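Local coordinates for putative pachytene checkpoint protein 2 (Caenorhabditis elegans, PDB 4XGU), which is an AAA+ ATPase that binds and hydrolyses ATP and probably plays a key role in chromosome recombination during meiosis, at residues I135-Y141 with S187-L192; T73-D78 with N144-M150. One frame throughout, in Å; residues are numbered along the deposited sequence.

Interaction 1. Residues I135-Y141 with S187-L192. With ADP (adenosine-5'-diphosphate), chain H.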
loop_
_atom_site.group_PDB
_atom_site.type_symbol
_atom_site.label_atom_id
_atom_site.label_comp_id
_atom_site.label_asym_id
_atom_site.label_seq_id
_atom_site.Cartn_x
_atom_site.Cartn_y
_atom_site.Cartn_z
ATOM N N ILE B 135 -26.660 -15.439 35.477
ATOM C CA ILE B 135 -26.624 -14.690 34.229
ATOM C C ILE B 135 -27.871 -14.899 33.375
ATOM O O ILE B 135 -28.556 -13.938 33.021
ATOM C CB ILE B 135 -25.386 -15.064 33.398
ATOM C CG1 ILE B 135 -24.115 -14.660 34.143
ATOM C CG2 ILE B 135 -25.433 -14.393 32.035
ATOM C CD1 ILE B 135 -22.849 -14.834 33.335
ATOM N N TRP B 136 -28.164 -16.158 33.063
ATOM C CA TRP B 136 -29.181 -16.503 32.071
ATOM C C TRP B 136 -30.563 -15.934 32.381
ATOM O O TRP B 136 -31.196 -15.330 31.514
ATOM C CB TRP B 136 -29.277 -18.021 31.930
ATOM C CG TRP B 136 -30.026 -18.467 30.712
ATOM C CD1 TRP B 136 -31.283 -18.997 30.669
ATOM C CD2 TRP B 136 -29.564 -18.419 29.356
ATOM N NE1 TRP B 136 -31.631 -19.283 29.371
ATOM C CE2 TRP B 136 -30.593 -18.939 28.547
ATOM C CE3 TRP B 136 -28.379 -17.989 28.751
ATOM C CZ2 TRP B 136 -30.473 -19.040 27.162
ATOM C CZ3 TRP B 136 -28.262 -18.090 27.377
ATOM C CH2 TRP B 136 -29.303 -18.613 26.598
ATOM N N GLU B 137 -31.027 -16.126 33.612
ATOM C CA GLU B 137 -32.371 -15.701 33.993
ATOM C C GLU B 137 -32.527 -14.189 33.926
ATOM O O GLU B 137 -33.627 -13.681 33.717
ATOM C CB GLU B 137 -32.708 -16.186 35.399
ATOM C CG GLU B 137 -32.226 -17.587 35.684
ATOM C CD GLU B 137 -31.065 -17.605 36.649
ATOM O OE1 GLU B 137 -31.146 -16.910 37.685
ATOM O OE2 GLU B 137 -30.071 -18.309 36.367
ATOM N N ASN B 138 -31.420 -13.477 34.100
ATOM C CA ASN B 138 -31.452 -12.023 34.155
ATOM C C ASN B 138 -31.207 -11.377 32.798
ATOM O O ASN B 138 -31.306 -10.161 32.657
ATOM C CB ASN B 138 -30.430 -11.523 35.170
ATOM C CG ASN B 138 -30.670 -12.093 36.546
ATOM O OD1 ASN B 138 -31.789 -12.050 37.055
ATOM N ND2 ASN B 138 -29.628 -12.652 37.150
ATOM N N LEU B 139 -30.886 -12.197 31.804
ATOM C CA LEU B 139 -30.759 -11.708 30.438
ATOM C C LEU B 139 -32.148 -11.515 29.838
ATOM O O LEU B 139 -32.962 -12.441 29.826
ATOM C CB LEU B 139 -29.926 -12.672 29.590
ATOM C CG LEU B 139 -28.425 -12.662 29.886
ATOM C CD1 LEU B 139 -27.699 -13.724 29.083
ATOM C CD2 LEU B 139 -27.846 -11.294 29.601
ATOM N N ILE B 140 -32.413 -10.308 29.343
ATOM C CA ILE B 140 -33.745 -9.949 28.861
ATOM C C ILE B 140 -33.782 -9.580 27.381
ATOM O O ILE B 140 -33.158 -8.608 26.956
ATOM C CB ILE B 140 -34.323 -8.768 29.650
ATOM C CG1 ILE B 140 -34.307 -9.068 31.148
ATOM C CG2 ILE B 140 -35.730 -8.455 29.173
ATOM C CD1 ILE B 140 -34.856 -7.940 31.998
ATOM N N TYR B 141 -34.535 -10.352 26.605
ATOM C CA TYR B 141 -34.712 -10.075 25.187
ATOM C C TYR B 141 -36.178 -10.220 24.803
ATOM O O TYR B 141 -36.942 -10.900 25.489
ATOM C CB TYR B 141 -33.841 -11.004 24.339
ATOM C CG TYR B 141 -32.354 -10.809 24.549
ATOM C CD1 TYR B 141 -31.690 -9.732 23.980
ATOM C CD2 TYR B 141 -31.615 -11.704 25.312
ATOM C CE1 TYR B 141 -30.336 -9.546 24.167
ATOM C CE2 TYR B 141 -30.257 -11.528 25.504
ATOM C CZ TYR B 141 -29.623 -10.447 24.929
ATOM O OH TYR B 141 -28.271 -10.265 25.113
ATOM N N SER B 187 -22.359 -12.144 27.948
ATOM C CA SER B 187 -23.213 -12.740 28.973
ATOM C C SER B 187 -23.993 -13.928 28.424
ATOM O O SER B 187 -24.178 -14.929 29.116
ATOM C CB SER B 187 -24.174 -11.697 29.546
ATOM O OG SER B 187 -23.477 -10.712 30.289
ATOM N N LEU B 188 -24.447 -13.812 27.179
ATOM C CA LEU B 188 -25.114 -14.918 26.502
ATOM C C LEU B 188 -24.198 -16.134 26.412
ATOM O O LEU B 188 -24.607 -17.254 26.711
ATOM C CB LEU B 188 -25.565 -14.506 25.099
ATOM C CG LEU B 188 -26.838 -13.669 24.981
ATOM C CD1 LEU B 188 -27.118 -13.342 23.523
ATOM C CD2 LEU B 188 -28.015 -14.406 25.596
ATOM N N CYS B 189 -22.956 -15.904 25.998
ATOM C CA CYS B 189 -21.985 -16.982 25.863
ATOM C C CYS B 189 -21.677 -17.636 27.204
ATOM O O CYS B 189 -21.567 -18.858 27.289
ATOM C CB CYS B 189 -20.693 -16.464 25.233
ATOM S SG CYS B 189 -20.840 -16.037 23.490
ATOM N N LYS B 190 -21.529 -16.819 28.242
ATOM C CA LYS B 190 -21.257 -17.333 29.577
ATOM C C LYS B 190 -22.404 -18.228 30.032
ATOM O O LYS B 190 -22.198 -19.392 30.381
ATOM C CB LYS B 190 -21.061 -16.191 30.577
ATOM C CG LYS B 190 -20.024 -15.148 30.195
ATOM C CD LYS B 190 -18.610 -15.632 30.445
ATOM C CE LYS B 190 -17.658 -14.465 30.684
ATOM N NZ LYS B 190 -18.023 -13.680 31.900
ATOM N N GLY B 191 -23.613 -17.676 30.014
ATOM C CA GLY B 191 -24.786 -18.384 30.494
ATOM C C GLY B 191 -25.099 -19.623 29.684
ATOM O O GLY B 191 -25.544 -20.638 30.228
ATOM N N LEU B 192 -24.866 -19.535 28.378
ATOM C CA LEU B 192 -25.110 -20.654 27.474
ATOM C C LEU B 192 -24.223 -21.845 27.821
ATOM O O LEU B 192 -24.694 -22.978 27.910
ATOM C CB LEU B 192 -24.874 -20.227 26.028
ATOM C CG LEU B 192 -24.885 -21.336 24.983
ATOM C CD1 LEU B 192 -26.245 -22.011 24.936
ATOM C CD2 LEU B 192 -24.513 -20.766 23.629
HETATM P PB ADP H . -21.214 -7.225 25.300
HETATM O O1B ADP H . -22.319 -6.804 24.364
HETATM O O2B ADP H . -20.858 -8.689 25.203
HETATM O O3B ADP H . -20.017 -6.299 25.308
HETATM P PA ADP H . -21.485 -8.021 27.998
HETATM O O1A ADP H . -22.044 -9.395 27.720
HETATM O O2A ADP H . -20.011 -7.844 28.285
HETATM O O3A ADP H . -21.878 -7.057 26.763
HETATM O "O5'" ADP H . -22.299 -7.428 29.252
HETATM C "C5'" ADP H . -23.013 -6.198 29.173
HETATM C "C4'" ADP H . -23.639 -5.910 30.531
HETATM O "O4'" ADP H . -24.846 -5.165 30.353
HETATM C "C3'" ADP H . -23.997 -7.192 31.264
HETATM O "O3'" ADP H . -23.135 -7.375 32.390
HETATM C "C2'" ADP H . -25.432 -7.022 31.718
HETATM O "O2'" ADP H . -25.468 -6.788 33.129
HETATM C "C1'" ADP H . -25.960 -5.801 30.981
HETATM N N9 ADP H . -26.883 -6.251 29.908
HETATM C C8 ADP H . -26.654 -6.123 28.588
HETATM N N7 ADP H . -27.677 -6.627 27.852
HETATM C C5 ADP H . -28.593 -7.095 28.715
HETATM C C6 ADP H . -29.913 -7.755 28.604
HETATM N N6 ADP H . -30.457 -8.014 27.392
HETATM N N1 ADP H . -30.550 -8.085 29.749
HETATM C C2 ADP H . -30.011 -7.828 30.957
HETATM N N3 ADP H . -28.817 -7.233 31.134
HETATM C C4 ADP H . -28.071 -6.845 30.070
#
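The Tyr141 ring carries the adenine amino group of ADP over one face, with N6 3.5 Å above the ring plane and displaced toward the rim, while Leu188 reaches the ring obliquely, CD2 to CE2 at 3.6 Å. The Trp136 indole meets the carbonyl of Leu188 at its edge: CZ3 lies 3.8 Å from Leu188 O, near the ring plane. Lys146 makes a cation-pi contact with this indole, and His195 meets it edge-to-face. This is the nucleotide pocket of an AAA+ P-loop ATPase, where the short helix and loop 135-141 pack on helix 185-199, which starts within the Walker A P-loop. Trp136 CG stands anti to the backbone N (chi1 -165°), which swings the indole onto the helix backbone at Gly191, where no side chain intervenes. Leu139 spreads its two methyls over the same helix, CD1 on Leu188 CD2 and CD2 on Ser187 CB, and Ile135 CD1 rests on Lys190 CB. Both segments hold ADP. Ile140 reads the adenine edge through its backbone, giving N-H to N1 and accepting from N6 at its O. At the alpha-phosphate Ser187 N lies 2.8 Å from O1A, and Ser187 OG donates to that same oxygen over 3.2 Å.

Interaction 2. Residues T73-D78 with N144-M150; sequences TCELRD and NLKNEVM
Lys146 NZ is gripped by several oxygens: across this contact it meets the Asp78 carboxylate in a salt bridge, 3.3 Å from OD2 and 3.5 Å from OD1, and it is also hydrogen-bonded to the carbonyls of Trp136 and Leu139. The ammonium reaches OD2 on its syn side, 20° out of the carboxylate plane. Asp78 CG is anti to the backbone N (chi1 -172°), which turns the carboxylate toward the helix, and a single bend at chi3 in the otherwise extended Lys146 brings NZ to it. With the Trp136 ring also beside it, the ammonium is probably fixed in place and favoured in its protonated form. One residue on, Asn147 pushes its amide into the curve of the loop: ND2 gives a weak, bent hydrogen bond to Leu76 O, 3.0 Å long with an angle of 123° at the hydrogen, while OD1 lies 3.8 Å from Cys74 CA. Farther along the helix, Cys74 SG touches Met150 CG at 4.1 Å. The loop itself starts with an ST turn, Thr73 OG1 accepting from Glu75 N at 3.1 Å. The loop after strand 68-72 of the Pch2 N-terminal domain thus docks on the first turns of helix 145-161, an interdomain contact that combines a salt bridge, a weak amide-to-carbonyl bond and a small apolar touch.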
loop_
_atom_site.group_PDB
_atom_site.type_symbol
_atom_site.label_atom_id
_atom_site.label_comp_id
_atom_site.label_asym_id
_atom_site.label_seq_id
_atom_site.Cartn_x
_atom_site.Cartn_y
_atom_site.Cartn_z
ATOM N N THR B 73 -37.832 -25.051 28.984
ATOM C CA THR B 73 -37.993 -25.687 27.687
ATOM C C THR B 73 -37.876 -24.648 26.585
ATOM O O THR B 73 -38.070 -23.455 26.822
ATOM C CB THR B 73 -39.344 -26.393 27.559
ATOM O OG1 THR B 73 -39.448 -26.983 26.257
ATOM C CG2 THR B 73 -40.470 -25.390 27.743
ATOM N N CYS B 74 -37.563 -25.105 25.379
ATOM C CA CYS B 74 -37.441 -24.210 24.237
ATOM C C CYS B 74 -38.758 -24.134 23.472
ATOM O O CYS B 74 -38.909 -23.328 22.558
ATOM C CB CYS B 74 -36.306 -24.668 23.321
ATOM S SG CYS B 74 -34.676 -24.675 24.125
ATOM N N GLU B 75 -39.713 -24.974 23.866
ATOM C CA GLU B 75 -41.036 -24.995 23.251
ATOM C C GLU B 75 -41.876 -23.799 23.687
ATOM O O GLU B 75 -42.718 -23.312 22.932
ATOM C CB GLU B 75 -41.770 -26.291 23.602
ATOM C CG GLU B 75 -41.012 -27.561 23.253
ATOM C CD GLU B 75 -41.748 -28.818 23.685
ATOM O OE1 GLU B 75 -42.759 -29.168 23.038
ATOM O OE2 GLU B 75 -41.319 -29.454 24.672
ATOM N N LEU B 76 -41.649 -23.335 24.911
ATOM C CA LEU B 76 -42.427 -22.233 25.470
ATOM C C LEU B 76 -41.663 -20.918 25.447
ATOM O O LEU B 76 -40.438 -20.897 25.337
ATOM C CB LEU B 76 -42.859 -22.548 26.906
ATOM C CG LEU B 76 -44.181 -23.296 27.095
ATOM C CD1 LEU B 76 -44.468 -23.506 28.573
ATOM C CD2 LEU B 76 -45.326 -22.546 26.425
ATOM N N ARG B 77 -42.407 -19.821 25.556
ATOM C CA ARG B 77 -41.823 -18.488 25.593
ATOM C C ARG B 77 -40.949 -18.341 26.839
ATOM O O ARG B 77 -41.132 -19.063 27.821
ATOM C CB ARG B 77 -42.929 -17.426 25.559
ATOM C CG ARG B 77 -42.434 -15.991 25.504
ATOM C CD ARG B 77 -43.575 -15.008 25.313
ATOM N NE ARG B 77 -43.875 -14.793 23.901
ATOM C CZ ARG B 77 -44.843 -15.417 23.236
ATOM N NH1 ARG B 77 -45.617 -16.298 23.855
ATOM N NH2 ARG B 77 -45.040 -15.154 21.950
ATOM N N ASP B 78 -40.000 -17.411 26.787
ATOM C CA ASP B 78 -38.993 -17.247 27.830
ATOM C C ASP B 78 -39.561 -17.060 29.238
ATOM O O ASP B 78 -38.934 -17.457 30.214
ATOM C CB ASP B 78 -38.084 -16.062 27.489
ATOM C CG ASP B 78 -36.899 -15.942 28.430
ATOM O OD1 ASP B 78 -36.456 -16.978 28.968
ATOM O OD2 ASP B 78 -36.405 -14.811 28.627
ATOM N N ASN B 144 -37.241 -13.738 21.517
ATOM C CA ASN B 144 -37.083 -15.174 21.751
ATOM C C ASN B 144 -35.687 -15.650 21.344
ATOM O O ASN B 144 -35.481 -16.819 21.020
ATOM C CB ASN B 144 -38.161 -15.967 21.003
ATOM C CG ASN B 144 -38.492 -17.284 21.680
ATOM O OD1 ASN B 144 -38.371 -18.352 21.081
ATOM N ND2 ASN B 144 -38.906 -17.213 22.941
ATOM N N LEU B 145 -34.736 -14.721 21.379
ATOM C CA LEU B 145 -33.347 -14.967 21.004
ATOM C C LEU B 145 -32.683 -16.027 21.873
ATOM O O LEU B 145 -31.927 -16.861 21.376
ATOM C CB LEU B 145 -32.552 -13.661 21.087
ATOM C CG LEU B 145 -31.029 -13.754 21.223
ATOM C CD1 LEU B 145 -30.393 -14.233 19.929
ATOM C CD2 LEU B 145 -30.440 -12.420 21.656
ATOM N N LYS B 146 -32.960 -15.977 23.172
ATOM C CA LYS B 146 -32.359 -16.904 24.124
ATOM C C LYS B 146 -32.733 -18.338 23.786
ATOM O O LYS B 146 -31.881 -19.227 23.798
ATOM C CB LYS B 146 -32.784 -16.564 25.555
ATOM C CG LYS B 146 -32.271 -15.215 26.046
ATOM C CD LYS B 146 -32.940 -14.791 27.350
ATOM C CE LYS B 146 -32.655 -15.775 28.470
ATOM N NZ LYS B 146 -33.387 -15.417 29.723
ATOM N N ASN B 147 -34.004 -18.561 23.471
ATOM C CA ASN B 147 -34.464 -19.896 23.111
ATOM C C ASN B 147 -33.816 -20.399 21.830
ATOM O O ASN B 147 -33.459 -21.573 21.734
ATOM C CB ASN B 147 -35.987 -19.919 22.963
ATOM C CG ASN B 147 -36.695 -20.161 24.280
ATOM O OD1 ASN B 147 -36.149 -20.793 25.186
ATOM N ND2 ASN B 147 -37.922 -19.663 24.392
ATOM N N GLU B 148 -33.660 -19.511 20.852
ATOM C CA GLU B 148 -33.128 -19.902 19.549
ATOM C C GLU B 148 -31.674 -20.348 19.651
ATOM O O GLU B 148 -31.298 -21.390 19.113
ATOM C CB GLU B 148 -33.254 -18.750 18.550
ATOM C CG GLU B 148 -34.686 -18.313 18.289
ATOM C CD GLU B 148 -34.775 -17.151 17.317
ATOM O OE1 GLU B 148 -35.854 -16.526 17.233
ATOM O OE2 GLU B 148 -33.768 -16.862 16.638
ATOM N N VAL B 149 -30.864 -19.554 20.342
ATOM C CA VAL B 149 -29.453 -19.872 20.534
ATOM C C VAL B 149 -29.279 -21.135 21.374
ATOM O O VAL B 149 -28.505 -22.027 21.020
ATOM C CB VAL B 149 -28.708 -18.708 21.208
ATOM C CG1 VAL B 149 -27.297 -19.126 21.586
ATOM C CG2 VAL B 149 -28.683 -17.496 20.290
ATOM N N MET B 150 -30.011 -21.198 22.482
ATOM C CA MET B 150 -29.969 -22.339 23.392
ATOM C C MET B 150 -30.236 -23.669 22.684
ATOM O O MET B 150 -29.435 -24.601 22.776
ATOM C CB MET B 150 -30.985 -22.139 24.521
ATOM C CG MET B 150 -31.059 -23.276 25.525
ATOM S SD MET B 150 -29.546 -23.456 26.489
ATOM C CE MET B 150 -30.101 -24.604 27.749
#

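Interactions 1 and 2 lie 12 Å apart, centre to centre, and their segments alternate along the chain: 73-78, 135-141, 144-150, 187-192. Helix 145-161 is the next helix after 135-138, across the loop 139-144, and it lies between the N-terminal domain loop and helix 185-199, which begins in the Walker A motif. Lys146 belongs to both neighbourhoods, its CG 3.6 Å from Tyr141 CD2, and one turn on Val149 CG1 packs against Leu192 CD2 at 3.8 Å. A continuous path of contacts therefore runs from the N-terminal domain through helix 145-161 to the wall of the nucleotide pocket, where adenine and alpha-phosphate are held.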